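Local coordinates for protein cysteine S-methyltransferase NleE (Escherichia coli O157:H7, PDB 4R29) that probably methylates a zinc-finger cysteine of host TAB2 and TAB3, with S-adenosylmethionine as donor, and so blocks NF-kappa-B activation, at residues T101-K106 / C126-I131; P120-L125 / C133-K138. The protein carries 1 engineered substitution. All coordinates share one frame; numbering follows the deposited sequence.

Interaction 1: T101-K106 / C126-I131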
ATOM      1  N   THR A 101       7.649   4.442   7.961  1.00 15.39           N
ATOM      2  CA  THR A 101       7.100   5.566   8.707  1.00 18.59           C
ATOM      3  C   THR A 101       5.900   5.126   9.561  1.00 17.91           C
ATOM      4  O   THR A 101       5.539   5.777  10.535  1.00 17.99           O
ATOM      5  CB  THR A 101       6.648   6.711   7.749  1.00 18.85           C
ATOM      6  OG1 THR A 101       5.830   6.160   6.712  1.00 18.77           O
ATOM      7  CG2 THR A 101       7.840   7.421   7.111  1.00 17.41           C
ATOM      8  N   VAL A 102       5.262   4.028   9.185  1.00 15.06           N
ATOM      9  CA  VAL A 102       4.145   3.561   9.976  1.00 16.59           C
ATOM     10  C   VAL A 102       4.630   2.660  11.127  1.00 18.02           C
ATOM     11  O   VAL A 102       4.223   2.856  12.272  1.00 16.22           O
ATOM     12  CB  VAL A 102       3.081   2.855   9.108  1.00 14.69           C
ATOM     13  CG1 VAL A 102       1.992   2.282   9.975  1.00 16.01           C
ATOM     14  CG2 VAL A 102       2.510   3.832   8.072  1.00 15.94           C
ATOM     15  N   ILE A 103       5.509   1.700  10.830  1.00 15.82           N
ATOM     16  CA  ILE A 103       5.975   0.769  11.858  1.00 16.49           C
ATOM     17  C   ILE A 103       6.862   1.450  12.910  1.00 19.40           C
ATOM     18  O   ILE A 103       6.907   1.025  14.057  1.00 18.51           O
ATOM     19  CB  ILE A 103       6.644  -0.508  11.284  1.00 19.27           C
ATOM     20  CG1 ILE A 103       8.083  -0.254  10.818  1.00 18.16           C
ATOM     21  CG2 ILE A 103       5.779  -1.140  10.168  1.00 15.94           C
ATOM     22  CD1 ILE A 103       8.822  -1.547  10.431  1.00 14.60           C
ATOM     23  N   SER A 104       7.523   2.533  12.531  1.00 17.24           N
ATOM     24  CA  SER A 104       8.319   3.293  13.487  1.00 18.90           C
ATOM     25  C   SER A 104       7.434   4.261  14.275  1.00 19.90           C
ATOM     26  O   SER A 104       7.916   5.011  15.116  1.00 22.53           O
ATOM     27  CB  SER A 104       9.412   4.074  12.759  1.00 18.40           C
ATOM     28  OG  SER A 104       8.848   5.099  11.941  1.00 18.54           O
ATOM     29  N   GLY A 105       6.142   4.271  13.972  1.00 18.80           N
ATOM     30  CA  GLY A 105       5.195   5.108  14.687  1.00 19.27           C
ATOM     31  C   GLY A 105       5.150   6.587  14.310  1.00 21.53           C
ATOM     32  O   GLY A 105       4.516   7.384  15.003  1.00 22.94           O
ATOM     33  N   LYS A 106       5.803   6.971  13.219  1.00 17.75           N
ATOM     34  CA  LYS A 106       5.794   8.375  12.792  1.00 20.84           C
ATOM     35  C   LYS A 106       4.409   8.836  12.347  1.00 22.46           C
ATOM     36  O   LYS A 106       4.067  10.010  12.480  1.00 23.75           O
ATOM     37  CB  LYS A 106       6.752   8.609  11.631  1.00 19.78           C
ATOM     38  CG  LYS A 106       8.209   8.694  11.995  1.00 22.77           C
ATOM     39  CD  LYS A 106       8.969   9.289  10.825  1.00 23.28           C
ATOM     40  CE  LYS A 106      10.430   9.063  10.970  1.00 25.90           C
ATOM     41  NZ  LYS A 106      10.649   7.625  11.336  1.00 35.65           N
ATOM     42  N   CYS A 126       2.962  -7.946   8.119  1.00 20.17           N
ATOM     43  CA  CYS A 126       1.753  -8.492   8.722  1.00 24.10           C
ATOM     44  C   CYS A 126       1.975  -9.245  10.028  1.00 26.25           C
ATOM     45  O   CYS A 126       1.008  -9.584  10.723  1.00 25.11           O
ATOM     46  CB  CYS A 126       1.065  -9.415   7.725  1.00 24.70           C
ATOM     47  SG  CYS A 126       0.260  -8.508   6.412  1.00 27.81           S
ATOM     48  N   GLU A 127       3.241  -9.501  10.360  1.00 20.98           N
ATOM     49  CA  GLU A 127       3.566 -10.198  11.597  1.00 27.08           C
ATOM     50  C   GLU A 127       3.990  -9.271  12.747  1.00 22.82           C
ATOM     51  O   GLU A 127       4.380  -9.746  13.805  1.00 26.89           O
ATOM     52  CB  GLU A 127       4.617 -11.292  11.341  1.00 26.66           C
ATOM     53  CG  GLU A 127       4.213 -12.291  10.242  1.00 29.83           C
ATOM     54  CD  GLU A 127       5.267 -13.385   9.992  1.00 38.28           C
ATOM     55  OE1 GLU A 127       6.438 -13.218  10.406  1.00 33.36           O
ATOM     56  OE2 GLU A 127       4.923 -14.418   9.370  1.00 43.61           O
ATOM     57  N   LEU A 128       3.900  -7.959  12.548  1.00 23.02           N
ATOM     58  CA  LEU A 128       4.238  -6.993  13.600  1.00 21.50           C
ATOM     59  C   LEU A 128       3.041  -6.658  14.495  1.00 21.28           C
ATOM     60  O   LEU A 128       1.908  -6.597  14.024  1.00 23.03           O
ATOM     61  CB  LEU A 128       4.780  -5.707  12.977  1.00 21.08           C
ATOM     62  CG  LEU A 128       6.089  -5.822  12.193  1.00 22.09           C
ATOM     63  CD1 LEU A 128       6.292  -4.599  11.301  1.00 17.14           C
ATOM     64  CD2 LEU A 128       7.292  -6.045  13.137  1.00 21.31           C
ATOM     65  N   PRO A 129       3.285  -6.416  15.791  1.00 22.35           N
ATOM     66  CA  PRO A 129       2.109  -6.189  16.647  1.00 22.71           C
ATOM     67  C   PRO A 129       1.379  -4.905  16.242  1.00 24.96           C
ATOM     68  O   PRO A 129       2.041  -3.896  15.951  1.00 21.69           O
ATOM     69  CB  PRO A 129       2.701  -6.048  18.063  1.00 19.22           C
ATOM     70  CG  PRO A 129       4.147  -6.566  17.963  1.00 18.77           C
ATOM     71  CD  PRO A 129       4.557  -6.289  16.531  1.00 19.08           C
ATOM     72  N   ASP A 130       0.047  -4.968  16.210  1.00 21.05           N
ATOM     73  CA  ASP A 130      -0.820  -3.816  15.943  1.00 26.08           C
ATOM     74  C   ASP A 130      -0.628  -3.207  14.551  1.00 25.96           C
ATOM     75  O   ASP A 130      -1.012  -2.067  14.311  1.00 23.39           O
ATOM     76  CB  ASP A 130      -0.626  -2.743  17.004  1.00 26.85           C
ATOM     77  CG  ASP A 130      -0.685  -3.307  18.409  1.00 32.43           C
ATOM     78  OD1 ASP A 130      -1.763  -3.818  18.786  1.00 32.49           O
ATOM     79  OD2 ASP A 130       0.348  -3.252  19.121  1.00 32.35           O
ATOM     80  N   ILE A 131      -0.020  -3.972  13.650  1.00 21.63           N
ATOM     81  CA  ILE A 131       0.164  -3.551  12.274  1.00 24.86           C
ATOM     82  C   ILE A 131      -0.817  -4.295  11.363  1.00 24.41           C
ATOM     83  O   ILE A 131      -0.744  -5.518  11.238  1.00 23.05           O
ATOM     84  CB  ILE A 131       1.606  -3.820  11.811  1.00 23.87           C
ATOM     85  CG1 ILE A 131       2.596  -3.111  12.738  1.00 22.07           C
ATOM     86  CG2 ILE A 131       1.799  -3.355  10.389  1.00 18.67           C
ATOM     87  CD1 ILE A 131       2.457  -1.618  12.723  1.00 19.50           C
TER

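Interaction 2: P120-L125 / C133-K138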
ATOM      1  N   PRO A 120       8.013 -10.672   0.160  1.00 25.68           N
ATOM      2  CA  PRO A 120       8.520 -10.945   1.508  1.00 25.89           C
ATOM      3  C   PRO A 120       8.266  -9.828   2.522  1.00 22.84           C
ATOM      4  O   PRO A 120       7.905 -10.142   3.647  1.00 22.72           O
ATOM      5  CB  PRO A 120      10.020 -11.141   1.276  1.00 27.92           C
ATOM      6  CG  PRO A 120      10.088 -11.690  -0.096  1.00 30.59           C
ATOM      7  CD  PRO A 120       9.033 -10.947  -0.864  1.00 25.01           C
ATOM      8  N   ASP A 121       8.456  -8.565   2.138  1.00 20.65           N
ATOM      9  CA  ASP A 121       8.197  -7.439   3.037  1.00 21.83           C
ATOM     10  C   ASP A 121       6.738  -7.420   3.482  1.00 22.81           C
ATOM     11  O   ASP A 121       6.430  -7.152   4.632  1.00 21.46           O
ATOM     12  CB  ASP A 121       8.505  -6.109   2.338  1.00 19.69           C
ATOM     13  CG  ASP A 121       9.974  -5.790   2.313  1.00 24.82           C
ATOM     14  OD1 ASP A 121      10.776  -6.603   2.807  1.00 25.81           O
ATOM     15  OD2 ASP A 121      10.331  -4.716   1.797  1.00 27.86           O
ATOM     16  N   LEU A 122       5.838  -7.662   2.537  1.00 22.98           N
ATOM     17  CA  LEU A 122       4.418  -7.620   2.827  1.00 25.38           C
ATOM     18  C   LEU A 122       4.107  -8.675   3.895  1.00 23.89           C
ATOM     19  O   LEU A 122       3.353  -8.420   4.833  1.00 21.36           O
ATOM     20  CB  LEU A 122       3.600  -7.849   1.541  1.00 20.28           C
ATOM     21  CG  LEU A 122       2.092  -8.080   1.724  1.00 25.27           C
ATOM     22  CD1 LEU A 122       1.440  -6.905   2.494  1.00 18.94           C
ATOM     23  CD2 LEU A 122       1.346  -8.378   0.387  1.00 19.90           C
ATOM     24  N   HIS A 123       4.694  -9.862   3.749  1.00 23.45           N
ATOM     25  CA  HIS A 123       4.451 -10.929   4.716  1.00 26.85           C
ATOM     26  C   HIS A 123       5.055 -10.609   6.083  1.00 23.04           C
ATOM     27  O   HIS A 123       4.428 -10.848   7.107  1.00 22.68           O
ATOM     28  CB  HIS A 123       4.910 -12.288   4.166  1.00 26.63           C
ATOM     29  CG  HIS A 123       3.988 -12.833   3.125  1.00 27.15           C
ATOM     30  ND1 HIS A 123       3.956 -12.350   1.831  1.00 26.81           N
ATOM     31  CD2 HIS A 123       3.004 -13.761   3.201  1.00 31.84           C
ATOM     32  CE1 HIS A 123       3.012 -12.977   1.152  1.00 27.49           C
ATOM     33  NE2 HIS A 123       2.422 -13.838   1.955  1.00 32.06           N
ATOM     34  N   ALA A 124       6.261 -10.050   6.088  1.00 20.99           N
ATOM     35  CA  ALA A 124       6.916  -9.651   7.335  1.00 23.46           C
ATOM     36  C   ALA A 124       6.122  -8.558   8.062  1.00 24.84           C
ATOM     37  O   ALA A 124       6.004  -8.571   9.299  1.00 22.40           O
ATOM     38  CB  ALA A 124       8.361  -9.188   7.069  1.00 19.40           C
ATOM     39  N   LEU A 125       5.590  -7.614   7.282  1.00 20.99           N
ATOM     40  CA  LEU A 125       4.846  -6.473   7.804  1.00 22.71           C
ATOM     41  C   LEU A 125       3.642  -6.920   8.629  1.00 24.11           C
ATOM     42  O   LEU A 125       3.324  -6.331   9.676  1.00 24.43           O
ATOM     43  CB  LEU A 125       4.320  -5.637   6.637  1.00 22.27           C
ATOM     44  CG  LEU A 125       4.878  -4.256   6.363  1.00 23.38           C
ATOM     45  CD1 LEU A 125       3.836  -3.524   5.521  1.00 21.22           C
ATOM     46  CD2 LEU A 125       5.168  -3.481   7.657  1.00 19.24           C
ATOM     47  N   CYS A 133      -2.735  -4.589   7.417  1.00 22.58           N
ATOM     48  CA  CYS A 133      -2.674  -4.273   5.990  1.00 24.58           C
ATOM     49  C   CYS A 133      -4.005  -4.585   5.308  1.00 26.22           C
ATOM     50  O   CYS A 133      -4.446  -5.735   5.297  1.00 26.50           O
ATOM     51  CB  CYS A 133      -1.554  -5.066   5.304  1.00 22.35           C
ATOM     52  SG  CYS A 133       0.119  -4.606   5.834  1.00 21.00           S
ATOM     53  N   LYS A 134      -4.652  -3.566   4.754  1.00 23.33           N
ATOM     54  CA  LYS A 134      -5.796  -3.802   3.878  1.00 22.72           C
ATOM     55  C   LYS A 134      -5.261  -3.958   2.455  1.00 24.46           C
ATOM     56  O   LYS A 134      -4.526  -3.094   1.967  1.00 23.84           O
ATOM     57  CB  LYS A 134      -6.819  -2.666   3.972  1.00 22.85           C
ATOM     58  CG  LYS A 134      -7.573  -2.626   5.304  1.00 30.32           C
ATOM     59  CD  LYS A 134      -8.577  -1.449   5.375  1.00 33.50           C
ATOM     60  CE  LYS A 134      -9.404  -1.452   6.666  1.00 33.28           C
ATOM     61  NZ  LYS A 134     -10.586  -2.369   6.598  1.00 38.96           N
ATOM     62  N   ILE A 135      -5.585  -5.076   1.811  1.00 21.40           N
ATOM     63  CA  ILE A 135      -5.001  -5.410   0.516  1.00 24.37           C
ATOM     64  C   ILE A 135      -6.091  -5.581  -0.523  1.00 29.42           C
ATOM     65  O   ILE A 135      -7.145  -6.146  -0.230  1.00 26.75           O
ATOM     66  CB  ILE A 135      -4.197  -6.723   0.574  1.00 26.54           C
ATOM     67  CG1 ILE A 135      -3.154  -6.670   1.690  1.00 24.01           C
ATOM     68  CG2 ILE A 135      -3.544  -7.010  -0.784  1.00 27.75           C
ATOM     69  CD1 ILE A 135      -2.531  -8.025   2.043  1.00 29.26           C
ATOM     70  N   PHE A 136      -5.835  -5.092  -1.734  1.00 27.49           N
ATOM     71  CA  PHE A 136      -6.754  -5.308  -2.852  1.00 28.33           C
ATOM     72  C   PHE A 136      -6.080  -5.071  -4.193  1.00 28.09           C
ATOM     73  O   PHE A 136      -5.087  -4.350  -4.271  1.00 27.06           O
ATOM     74  CB  PHE A 136      -8.003  -4.439  -2.732  1.00 25.64           C
ATOM     75  CG  PHE A 136      -7.711  -2.987  -2.524  1.00 28.37           C
ATOM     76  CD1 PHE A 136      -7.467  -2.493  -1.248  1.00 26.35           C
ATOM     77  CD2 PHE A 136      -7.689  -2.114  -3.591  1.00 27.58           C
ATOM     78  CE1 PHE A 136      -7.204  -1.152  -1.041  1.00 27.74           C
ATOM     79  CE2 PHE A 136      -7.416  -0.756  -3.391  1.00 32.79           C
ATOM     80  CZ  PHE A 136      -7.174  -0.279  -2.110  1.00 25.43           C
ATOM     81  N   PRO A 137      -6.627  -5.684  -5.254  1.00 29.14           N
ATOM     82  CA  PRO A 137      -6.076  -5.554  -6.607  1.00 31.35           C
ATOM     83  C   PRO A 137      -6.010  -4.093  -7.052  1.00 29.47           C
ATOM     84  O   PRO A 137      -6.908  -3.319  -6.749  1.00 27.90           O
ATOM     85  CB  PRO A 137      -7.097  -6.311  -7.478  1.00 31.12           C
ATOM     86  CG  PRO A 137      -7.765  -7.274  -6.546  1.00 29.26           C
ATOM     87  CD  PRO A 137      -7.831  -6.540  -5.225  1.00 29.15           C
ATOM     88  N   LYS A 138      -4.957  -3.720  -7.768  1.00 30.44           N
ATOM     89  CA  LYS A 138      -4.898  -2.385  -8.314  1.00 34.36           C
ATOM     90  C   LYS A 138      -5.877  -2.273  -9.455  1.00 42.94           C
ATOM     91  O   LYS A 138      -5.921  -3.135 -10.335  1.00 42.03           O
ATOM     92  CB  LYS A 138      -3.506  -2.026  -8.817  1.00 36.10           C
ATOM     93  CG  LYS A 138      -3.454  -0.625  -9.416  1.00 34.62           C
ATOM     94  CD  LYS A 138      -2.044  -0.035  -9.379  1.00 39.81           C
ATOM     95  CE  LYS A 138      -1.945   1.267 -10.185  1.00 47.02           C
ATOM     96  NZ  LYS A 138      -3.226   2.050 -10.192  1.00 56.11           N
TER

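Interaction 1: T101-K106 / C126-I131
The carbonyl oxygen of Val102, held by Gly105 N at 2.9 Å and by Arg151 NH1 of strand 145-151, ties off the helical turn from which Ile103 reaches Leu128 and Ile131. The turn ends in a Schellman motif: Gly105 is the first residue to leave helical geometry, and its positive phi of 79° carries the chain away from the contact. The contact itself is apolar. Ile103 brings its CG2 methyl to 3.7 Å from Leu128 CD1, while Ile103 CD1 lies 4.1 Å from that same Leu128 CD1, so one leucine methyl meets both arms of the isoleucine. With chi1 at 78°, Ile103 CG2 is the branch beside the backbone N that faces the loop, while the CG1 arm runs across the contact and only its CD1 end touches the leucine methyl. The two side chains meet at a slant rather than end on. Ile131 adds a looser touch, its CD1 being 4.2 Å from Ile103 CG2. Leu128 and Ile131 are the first and last residues of a type II beta turn, closed by a long bond of 3.3 Å from Ile131 N to Leu128 O, with Asp130 at positive phi (63°). The turn thus presents both of its end residues to one methyl of the helix. Met73 of helix 59-76 touches both Ile103 and Leu128, and Val149 of strand 145-151 touches Ile131. This is buried packing between a Schellman-capped helix end and the beta turn that leads into an edge strand of the Rossmann-like fold.

Interaction 2: P120-L125 / C133-K138
Helix 120-125 and strand 131-137 form a helix-loop-strand unit of the Rossmann-like fold, in which Leu122 and Leu125 of the helix pack against Cys133 and Ile135 of the strand. The axes of helix 120-125 and strand 133-137 come within 10.7 Å, with 141° between their N-to-C directions, so the strand runs back roughly antiparallel to the helix, at a separation that side chains from both elements bridge. Leu122 and Leu125 are one helical turn apart, and Cys133 and Ile135, two positions apart on the strand, share the face turned to the helix. At one end of the contact, Leu125 CD1 lies 3.9 Å from Cys133 SG, close to where the backbones are nearest (Leu125 CA to Cys133 CA, 8.0 Å). Further along, Leu122 and Ile135 meet tip to tip through their CD1 methyls at 4.2 Å. Leu122 gets there because its CG is trans to the backbone N (chi1 170°), which swings the isobutyl group in toward the strand although its CB does not itself point at the strand. The same Leu122 CD1 is 4.3 Å from Cys133 SG, so the thiol sulfur sits near one methyl of each leucine. Val147 of strand 145-151 touches both Leu122 and Cys133, while Leu125 also packs on Trp99 and Ile103 of helix 95-103. Methyl groups and a sulfur used as an apolar surface make up the contact, which therefore rests on van der Waals packing and burial of apolar surface, with no polar bond between the segments.

How the interactions relate
Both interactions are buried and apolar, and they cross along the chain, with 126-131 joining helix 120-125 to strand 131-137. Interaction 2 holds that helix on the sheet and lies deeper: its centre is about 7 Å from the centre of the chain, that of interaction 1 about 13 Å. Interaction 1 fastens the connecting loop to the end of helix 95-103. It lies between a Schellman-capped helix end and a type II beta turn, whereas interaction 2 joins two regular elements and brings in a sulfur. They touch directly: Ile103 CG2 lies 3.5 Å from Leu125 CD2. Cys126 SG and Cys133 SG, 3.9 Å apart, merely pack and are too distant for a disulfide.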